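Local coordinates for probable sugar ABC transporter, sugar-binding protein (Streptococcus pneumoniae, PDB 2W7Y) that binds the blood group A-trisaccharide and probably delivers such glycans to an ABC transporter for uptake, at residues 56-61 with 338-343; 346-349 with 355-358; 398-403 with 423-428. One frame throughout, in Å; residues are numbered along the deposited sequence.

Contact 1 (56-61 with 338-343); sequences AKTMRD and QKVIFE
The selenium of Met59, a selenomethionine here, lies 3.9 Å from Ile341 CD1, and its terminal methyl CE reaches the same carbon at 4.0 Å. These two side chains meet at about a right angle, end against end, although neither leaves its helix pointing straight at the other. Met59 gets there through a bend at chi2 (-64°), and Ile341 extends only its CD1 branch into the contact. One residue back on each helix, Thr58 and Val340 point directly across and join through methyls, CG2 to CG1 at 3.9 Å. In both residues the touching methyl is the branch anti to the backbone N, which for Thr58 leaves OG1 turned back to its own helix, where it hydrogen-bonds Pro54 O. Leu62, one turn on from Thr58, adds to the apolar seam by touching both Val340 and Ile341. Farther round helix 54-69, Lys57 NZ bridges both carboxylate oxygens of Asp61, 3.0 Å to OD1, while Arg60 NH1 holds the carbonyls of Tyr46 and His48. Met59 also packs on Tyr46 and Gln155, and its side chain lies about 6 Å from the bound galactose. This is helix-helix packing beside the glycan pocket of an extracellular solute-binding protein.

Contact 2 (346-349 with 355-358); sequences GANP and NVKE
Val356 points at the 346-349 loop and presents one methyl, CG2, to two neighbours at once. Against Pro349 the two side chains meet at a slant, CG2 resting 3.8 Å from both CG and CD, so the methyl sits against the CG-CD side of the pyrrolidine ring. Against Asn348 the approach is close to perpendicular: the amide oxygen OD1 comes to 4.0 Å from the same methyl, a van der Waals contact only. Asn348 CG is anti to the backbone N (chi1 -171°), which carries the amide toward Val356 even though its CB does not aim there. The other end of that buried amide is anchored, ND2 donating to Thr158 OG1, and the Asn348 backbone is hydrogen-bonded to that of Leu156. The loop follows helix 335-343 and leads to helix 356-361, for which Asn355 occupies the N-cap position; within the solute-binding fold it also lines the sugar site, since Ala347 touches the bound galactose and the side chain of Asn348 lies about 6 Å from it. Phe342 of the preceding helix packs on both Pro349 and Val356, while Ile375 of helix 366-379 touches both Asn348 and Val356. Within helix 356-361, Val356 O accepts a hydrogen bond from Ser360 OG.

Contact 3 (398-403 with 423-428); sequences TAIINA and DVLKSL
Leu425 buries the most surface here, 50 Å², by setting its two methyls against neighbouring residues of helix 394-406. CD1 lies 4.0 Å from Ala399 CB, and CD2 lies 4.1 Å from Ile400 CG1. CD1 is also 4.1 Å from that same CG1, so the methylene is met by both branches of the leucine. Ala399, with 38 Å² covered, faces helix 414-427 squarely, and its small side chain permits a near approach of the backbones: its CA is 7.3 Å from that of Leu425. Ile400 contributes 26 Å² and crosses Leu425 at about a right angle. Its CG1 branch is anti to the carbonyl carbon (chi1 -67°), beside the backbone N, a setting that presents the methylene to the leucine. The same isoleucine packs on Ile208 and Phe211 of helix 207-215, and Leu425 on Ile234, so the apolar contact continues beyond the two helices. Near the end of its helix, Ser427 OG bonds back to Asp423 O at 3.2 Å, tilted 19° from the carbonyl plane. The last two helices of the chain run roughly antiparallel and form a helical hairpin, with Ala399 and Leu425 as the nearest CA pair.

Contacts 1 and 2 are neighbours, with centres 12 Å apart. Helix 335-343 carries Val340 and Ile341 of contact 1, while its Phe342 and Gln338 also touch contact 2, Gln338 CG coming within 3.5 Å of Pro349 CB. The loop and helix 356-361 of contact 2 follow it directly in the chain. Contact 3 lies on the opposite side of the chain's centre, about 36 Å from contact 1 and 35 Å from contact 2, centre to centre, and joins helices 394-406 and 414-427. The three follow in series along the sequence. The glycan lies between these two regions: contacts 1 and 2 come near its galactose, whereas the side chain of Ile400 in contact 3 lies about 12 Å from the bound N-acetylgalactosamine.

Contact 1 (56-61 with 338-343)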
loop_
_atom_site.group_PDB
_atom_site.type_symbol
_atom_site.label_atom_id
_atom_site.label_comp_id
_atom_site.label_asym_id
_atom_site.label_seq_id
_atom_site.Cartn_x
_atom_site.Cartn_y
_atom_site.Cartn_z
ATOM N N ALA A 56 7.756 -13.352 -5.786
ATOM C CA ALA A 56 8.444 -12.693 -6.896
ATOM C C ALA A 56 8.597 -13.621 -8.105
ATOM O O ALA A 56 8.355 -13.209 -9.243
ATOM C CB ALA A 56 9.798 -12.174 -6.444
ATOM N N LYS A 57 8.982 -14.869 -7.840
ATOM C CA LYS A 57 9.154 -15.893 -8.865
ATOM C C LYS A 57 7.826 -16.214 -9.555
ATOM O O LYS A 57 7.777 -16.360 -10.780
ATOM C CB LYS A 57 9.750 -17.160 -8.239
ATOM C CG LYS A 57 10.688 -17.942 -9.146
ATOM C CD LYS A 57 9.947 -18.912 -10.038
ATOM C CE LYS A 57 10.854 -19.465 -11.117
ATOM N NZ LYS A 57 10.131 -20.444 -11.965
ATOM N N THR A 58 6.759 -16.327 -8.761
ATOM C CA THR A 58 5.407 -16.522 -9.279
ATOM C C THR A 58 5.032 -15.396 -10.246
ATOM O O THR A 58 4.531 -15.659 -11.341
ATOM C CB THR A 58 4.370 -16.599 -8.139
ATOM O OG1 THR A 58 4.726 -17.651 -7.232
ATOM C CG2 THR A 58 2.972 -16.860 -8.686
HETATM N N MSE A 59 5.294 -14.154 -9.839
HETATM C CA MSE A 59 5.015 -12.980 -10.667
HETATM C C MSE A 59 5.815 -12.991 -11.965
HETATM O O MSE A 59 5.259 -12.741 -13.032
HETATM C CB MSE A 59 5.306 -11.688 -9.900
HETATM C CG MSE A 59 4.408 -11.435 -8.713
HETATM SE SE MSE A 59 2.537 -11.185 -9.183
HETATM C CE MSE A 59 2.016 -10.330 -7.542
ATOM N N ARG A 60 7.115 -13.280 -11.861
ATOM C CA ARG A 60 8.002 -13.384 -13.027
ATOM C C ARG A 60 7.573 -14.497 -13.985
ATOM O O ARG A 60 7.744 -14.372 -15.201
ATOM C CB ARG A 60 9.466 -13.586 -12.605
ATOM C CG ARG A 60 10.103 -12.380 -11.921
ATOM C CD ARG A 60 11.632 -12.476 -11.857
ATOM N NE ARG A 60 12.112 -13.636 -11.104
ATOM C CZ ARG A 60 12.328 -13.657 -9.791
ATOM N NH1 ARG A 60 12.106 -12.579 -9.051
ATOM N NH2 ARG A 60 12.769 -14.766 -9.214
ATOM N N ASP A 61 7.023 -15.579 -13.434
ATOM C CA ASP A 61 6.458 -16.663 -14.248
ATOM C C ASP A 61 5.236 -16.190 -15.028
ATOM O O ASP A 61 5.064 -16.548 -16.192
ATOM C CB ASP A 61 6.105 -17.883 -13.386
ATOM C CG ASP A 61 7.331 -18.671 -12.946
ATOM O OD1 ASP A 61 8.412 -18.493 -13.545
ATOM O OD2 ASP A 61 7.209 -19.476 -11.998
ATOM N N GLN A 338 -5.795 -13.540 -12.023
ATOM C CA GLN A 338 -6.242 -13.048 -10.718
ATOM C C GLN A 338 -6.471 -14.149 -9.692
ATOM O O GLN A 338 -6.308 -13.919 -8.495
ATOM C CB GLN A 338 -7.480 -12.161 -10.850
ATOM C CG GLN A 338 -7.243 -10.695 -10.465
ATOM C CD GLN A 338 -6.172 -10.042 -11.296
ATOM O OE1 GLN A 338 -5.470 -9.135 -10.839
ATOM N NE2 GLN A 338 -6.026 -10.510 -12.526
ATOM N N LYS A 339 -6.842 -15.338 -10.162
ATOM C CA LYS A 339 -6.929 -16.516 -9.301
ATOM C C LYS A 339 -5.544 -16.881 -8.768
ATOM O O LYS A 339 -5.399 -17.267 -7.611
ATOM C CB LYS A 339 -7.546 -17.698 -10.053
ATOM C CG LYS A 339 -7.850 -18.902 -9.169
ATOM C CD LYS A 339 -8.557 -20.000 -9.927
ATOM C CE LYS A 339 -8.955 -21.127 -8.984
ATOM N NZ LYS A 339 -9.823 -22.127 -9.662
ATOM N N VAL A 340 -4.532 -16.743 -9.621
ATOM C CA VAL A 340 -3.135 -16.926 -9.217
ATOM C C VAL A 340 -2.711 -15.810 -8.260
ATOM O O VAL A 340 -1.996 -16.065 -7.292
ATOM C CB VAL A 340 -2.182 -16.998 -10.441
ATOM C CG1 VAL A 340 -0.731 -17.154 -9.997
ATOM C CG2 VAL A 340 -2.581 -18.146 -11.365
ATOM N N ILE A 341 -3.168 -14.584 -8.530
ATOM C CA ILE A 341 -2.915 -13.437 -7.650
ATOM C C ILE A 341 -3.420 -13.691 -6.227
ATOM O O ILE A 341 -2.760 -13.313 -5.273
ATOM C CB ILE A 341 -3.501 -12.095 -8.215
ATOM C CG1 ILE A 341 -2.821 -11.684 -9.538
ATOM C CG2 ILE A 341 -3.419 -10.973 -7.177
ATOM C CD1 ILE A 341 -1.334 -11.312 -9.445
ATOM N N PHE A 342 -4.572 -14.343 -6.086
ATOM C CA PHE A 342 -5.093 -14.687 -4.760
ATOM C C PHE A 342 -4.462 -15.941 -4.141
ATOM O O PHE A 342 -4.077 -15.924 -2.975
ATOM C CB PHE A 342 -6.626 -14.800 -4.771
ATOM C CG PHE A 342 -7.220 -15.090 -3.420
ATOM C CD1 PHE A 342 -7.199 -14.130 -2.414
ATOM C CD2 PHE A 342 -7.785 -16.331 -3.145
ATOM C CE1 PHE A 342 -7.732 -14.401 -1.161
ATOM C CE2 PHE A 342 -8.324 -16.607 -1.896
ATOM C CZ PHE A 342 -8.296 -15.644 -0.902
ATOM N N GLU A 343 -4.351 -17.016 -4.922
ATOM C CA GLU A 343 -3.958 -18.335 -4.398
ATOM C C GLU A 343 -2.448 -18.561 -4.241
ATOM O O GLU A 343 -2.013 -19.138 -3.244
ATOM C CB GLU A 343 -4.560 -19.459 -5.248
ATOM C CG GLU A 343 -6.079 -19.560 -5.192
ATOM C CD GLU A 343 -6.609 -20.816 -5.861
ATOM O OE1 GLU A 343 -7.618 -21.368 -5.371
ATOM O OE2 GLU A 343 -6.023 -21.262 -6.874
#

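Contact 2 (346-349 with 355-358)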
loop_
_atom_site.group_PDB
_atom_site.type_symbol
_atom_site.label_atom_id
_atom_site.label_comp_id
_atom_site.label_asym_id
_atom_site.label_seq_id
_atom_site.Cartn_x
_atom_site.Cartn_y
_atom_site.Cartn_z
ATOM N N GLY A 346 -0.031 -14.186 -2.304
ATOM C CA GLY A 346 -1.004 -14.070 -1.218
ATOM C C GLY A 346 -1.551 -12.663 -1.124
ATOM O O GLY A 346 -1.407 -12.019 -0.096
ATOM N N ALA A 347 -2.175 -12.187 -2.201
ATOM C CA ALA A 347 -2.667 -10.811 -2.269
ATOM C C ALA A 347 -4.149 -10.713 -2.634
ATOM O O ALA A 347 -4.758 -11.695 -3.061
ATOM C CB ALA A 347 -1.822 -10.005 -3.236
ATOM N N ASN A 348 -4.719 -9.524 -2.438
ATOM C CA ASN A 348 -6.110 -9.240 -2.784
ATOM C C ASN A 348 -6.234 -8.840 -4.262
ATOM O O ASN A 348 -5.717 -7.797 -4.672
ATOM C CB ASN A 348 -6.685 -8.149 -1.870
ATOM C CG ASN A 348 -8.195 -7.960 -2.043
ATOM O OD1 ASN A 348 -8.921 -8.887 -2.401
ATOM N ND2 ASN A 348 -8.669 -6.754 -1.766
ATOM N N PRO A 349 -6.923 -9.674 -5.064
ATOM C CA PRO A 349 -7.077 -9.424 -6.495
ATOM C C PRO A 349 -7.957 -8.207 -6.784
ATOM O O PRO A 349 -8.895 -7.926 -6.032
ATOM C CB PRO A 349 -7.756 -10.702 -6.998
ATOM C CG PRO A 349 -8.480 -11.235 -5.820
ATOM C CD PRO A 349 -7.615 -10.908 -4.644
ATOM N N ASN A 355 -13.831 -14.996 -6.448
ATOM C CA ASN A 355 -14.523 -15.168 -5.176
ATOM C C ASN A 355 -13.543 -15.468 -4.040
ATOM O O ASN A 355 -13.254 -16.627 -3.740
ATOM C CB ASN A 355 -15.597 -16.257 -5.288
ATOM C CG ASN A 355 -16.719 -16.084 -4.275
ATOM O OD1 ASN A 355 -16.597 -15.334 -3.304
ATOM N ND2 ASN A 355 -17.827 -16.782 -4.503
ATOM N N VAL A 356 -13.049 -14.406 -3.416
ATOM C CA VAL A 356 -12.052 -14.485 -2.343
ATOM C C VAL A 356 -12.522 -15.308 -1.135
ATOM O O VAL A 356 -11.744 -16.082 -0.572
ATOM C CB VAL A 356 -11.587 -13.060 -1.901
ATOM C CG1 VAL A 356 -10.989 -13.069 -0.500
ATOM C CG2 VAL A 356 -10.604 -12.482 -2.913
ATOM N N LYS A 357 -13.785 -15.131 -0.744
ATOM C CA LYS A 357 -14.355 -15.846 0.402
ATOM C C LYS A 357 -14.497 -17.331 0.131
ATOM O O LYS A 357 -14.072 -18.154 0.942
ATOM C CB LYS A 357 -15.713 -15.265 0.804
ATOM C CG LYS A 357 -15.644 -14.228 1.913
ATOM C CD LYS A 357 -16.936 -14.175 2.709
ATOM C CE LYS A 357 -17.042 -15.345 3.683
ATOM N NZ LYS A 357 -18.283 -15.301 4.494
ATOM N N GLU A 358 -15.102 -17.663 -1.011
ATOM C CA GLU A 358 -15.290 -19.047 -1.438
ATOM C C GLU A 358 -13.952 -19.756 -1.654
ATOM O O GLU A 358 -13.811 -20.936 -1.327
ATOM C CB GLU A 358 -16.149 -19.098 -2.705
ATOM C CG GLU A 358 -16.352 -20.485 -3.301
ATOM C CD GLU A 358 -17.611 -20.572 -4.147
ATOM O OE1 GLU A 358 -17.521 -20.367 -5.379
ATOM O OE2 GLU A 358 -18.692 -20.838 -3.576
#

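Contact 3 (398-403 with 423-428)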
loop_
_atom_site.group_PDB
_atom_site.type_symbol
_atom_site.label_atom_id
_atom_site.label_comp_id
_atom_site.label_asym_id
_atom_site.label_seq_id
_atom_site.Cartn_x
_atom_site.Cartn_y
_atom_site.Cartn_z
ATOM N N THR A 398 5.871 11.036 1.037
ATOM C CA THR A 398 7.277 11.045 1.463
ATOM C C THR A 398 7.592 12.120 2.517
ATOM O O THR A 398 8.298 11.851 3.495
ATOM C CB THR A 398 8.228 11.193 0.239
ATOM O OG1 THR A 398 8.004 10.115 -0.680
ATOM C CG2 THR A 398 9.698 11.181 0.667
ATOM N N ALA A 399 7.071 13.328 2.313
ATOM C CA ALA A 399 7.235 14.431 3.273
ATOM C C ALA A 399 6.641 14.114 4.650
ATOM O O ALA A 399 7.261 14.399 5.675
ATOM C CB ALA A 399 6.639 15.726 2.714
ATOM N N ILE A 400 5.448 13.527 4.665
ATOM C CA ILE A 400 4.792 13.119 5.914
ATOM C C ILE A 400 5.547 11.985 6.613
ATOM O O ILE A 400 5.744 12.039 7.821
ATOM C CB ILE A 400 3.275 12.781 5.706
ATOM C CG1 ILE A 400 2.501 14.053 5.341
ATOM C CG2 ILE A 400 2.664 12.127 6.957
ATOM C CD1 ILE A 400 1.067 13.817 4.917
ATOM N N ILE A 401 5.976 10.978 5.847
ATOM C CA ILE A 401 6.817 9.882 6.363
ATOM C C ILE A 401 8.104 10.393 7.015
ATOM O O ILE A 401 8.448 9.965 8.120
ATOM C CB ILE A 401 7.150 8.830 5.253
ATOM C CG1 ILE A 401 5.948 7.920 4.996
ATOM C CG2 ILE A 401 8.377 7.971 5.620
ATOM C CD1 ILE A 401 6.153 6.978 3.817
ATOM N N ASN A 402 8.804 11.300 6.330
ATOM C CA ASN A 402 10.022 11.926 6.865
ATOM C C ASN A 402 9.786 12.698 8.168
ATOM O O ASN A 402 10.578 12.592 9.107
ATOM C CB ASN A 402 10.665 12.853 5.825
ATOM C CG ASN A 402 11.296 12.102 4.656
ATOM O OD1 ASN A 402 11.642 12.711 3.642
ATOM N ND2 ASN A 402 11.455 10.787 4.788
ATOM N N ALA A 403 8.700 13.465 8.219
ATOM C CA ALA A 403 8.359 14.254 9.407
ATOM C C ALA A 403 8.003 13.373 10.607
ATOM O O ALA A 403 8.388 13.670 11.736
ATOM C CB ALA A 403 7.223 15.225 9.099
ATOM N N ASP A 423 4.176 23.569 7.826
ATOM C CA ASP A 423 4.913 24.569 7.048
ATOM C C ASP A 423 5.541 23.944 5.798
ATOM O O ASP A 423 5.527 24.546 4.718
ATOM C CB ASP A 423 6.000 25.235 7.904
ATOM C CG ASP A 423 5.446 26.299 8.853
ATOM O OD1 ASP A 423 6.245 26.870 9.631
ATOM O OD2 ASP A 423 4.226 26.572 8.823
ATOM N N VAL A 424 6.086 22.738 5.956
ATOM C CA VAL A 424 6.705 21.984 4.863
ATOM C C VAL A 424 5.676 21.540 3.811
ATOM O O VAL A 424 5.945 21.608 2.606
ATOM C CB VAL A 424 7.527 20.768 5.404
ATOM C CG1 VAL A 424 7.851 19.759 4.300
ATOM C CG2 VAL A 424 8.817 21.245 6.075
ATOM N N LEU A 425 4.501 21.108 4.270
ATOM C CA LEU A 425 3.432 20.652 3.375
ATOM C C LEU A 425 2.850 21.753 2.483
ATOM O O LEU A 425 2.552 21.509 1.312
ATOM C CB LEU A 425 2.311 19.955 4.157
ATOM C CG LEU A 425 2.329 18.435 4.407
ATOM C CD1 LEU A 425 3.210 17.649 3.415
ATOM C CD2 LEU A 425 2.697 18.110 5.837
ATOM N N LYS A 426 2.690 22.952 3.045
ATOM C CA LYS A 426 2.168 24.112 2.312
ATOM C C LYS A 426 3.068 24.538 1.150
ATOM O O LYS A 426 2.573 24.936 0.095
ATOM C CB LYS A 426 1.964 25.299 3.255
ATOM C CG LYS A 426 0.694 25.252 4.088
ATOM C CD LYS A 426 0.950 25.850 5.463
ATOM C CE LYS A 426 -0.324 26.288 6.150
ATOM N NZ LYS A 426 -0.502 27.752 6.007
ATOM N N SER A 427 4.383 24.453 1.357
ATOM C CA SER A 427 5.376 24.825 0.344
ATOM C C SER A 427 5.369 23.921 -0.891
ATOM O O SER A 427 5.699 24.371 -1.993
ATOM C CB SER A 427 6.777 24.854 0.956
ATOM O OG SER A 427 6.850 25.777 2.027
ATOM N N LEU A 428 5.000 22.654 -0.707
ATOM C CA LEU A 428 4.972 21.686 -1.805
ATOM C C LEU A 428 3.592 21.559 -2.467
ATOM O O LEU A 428 2.563 21.902 -1.879
ATOM C CB LEU A 428 5.470 20.318 -1.323
#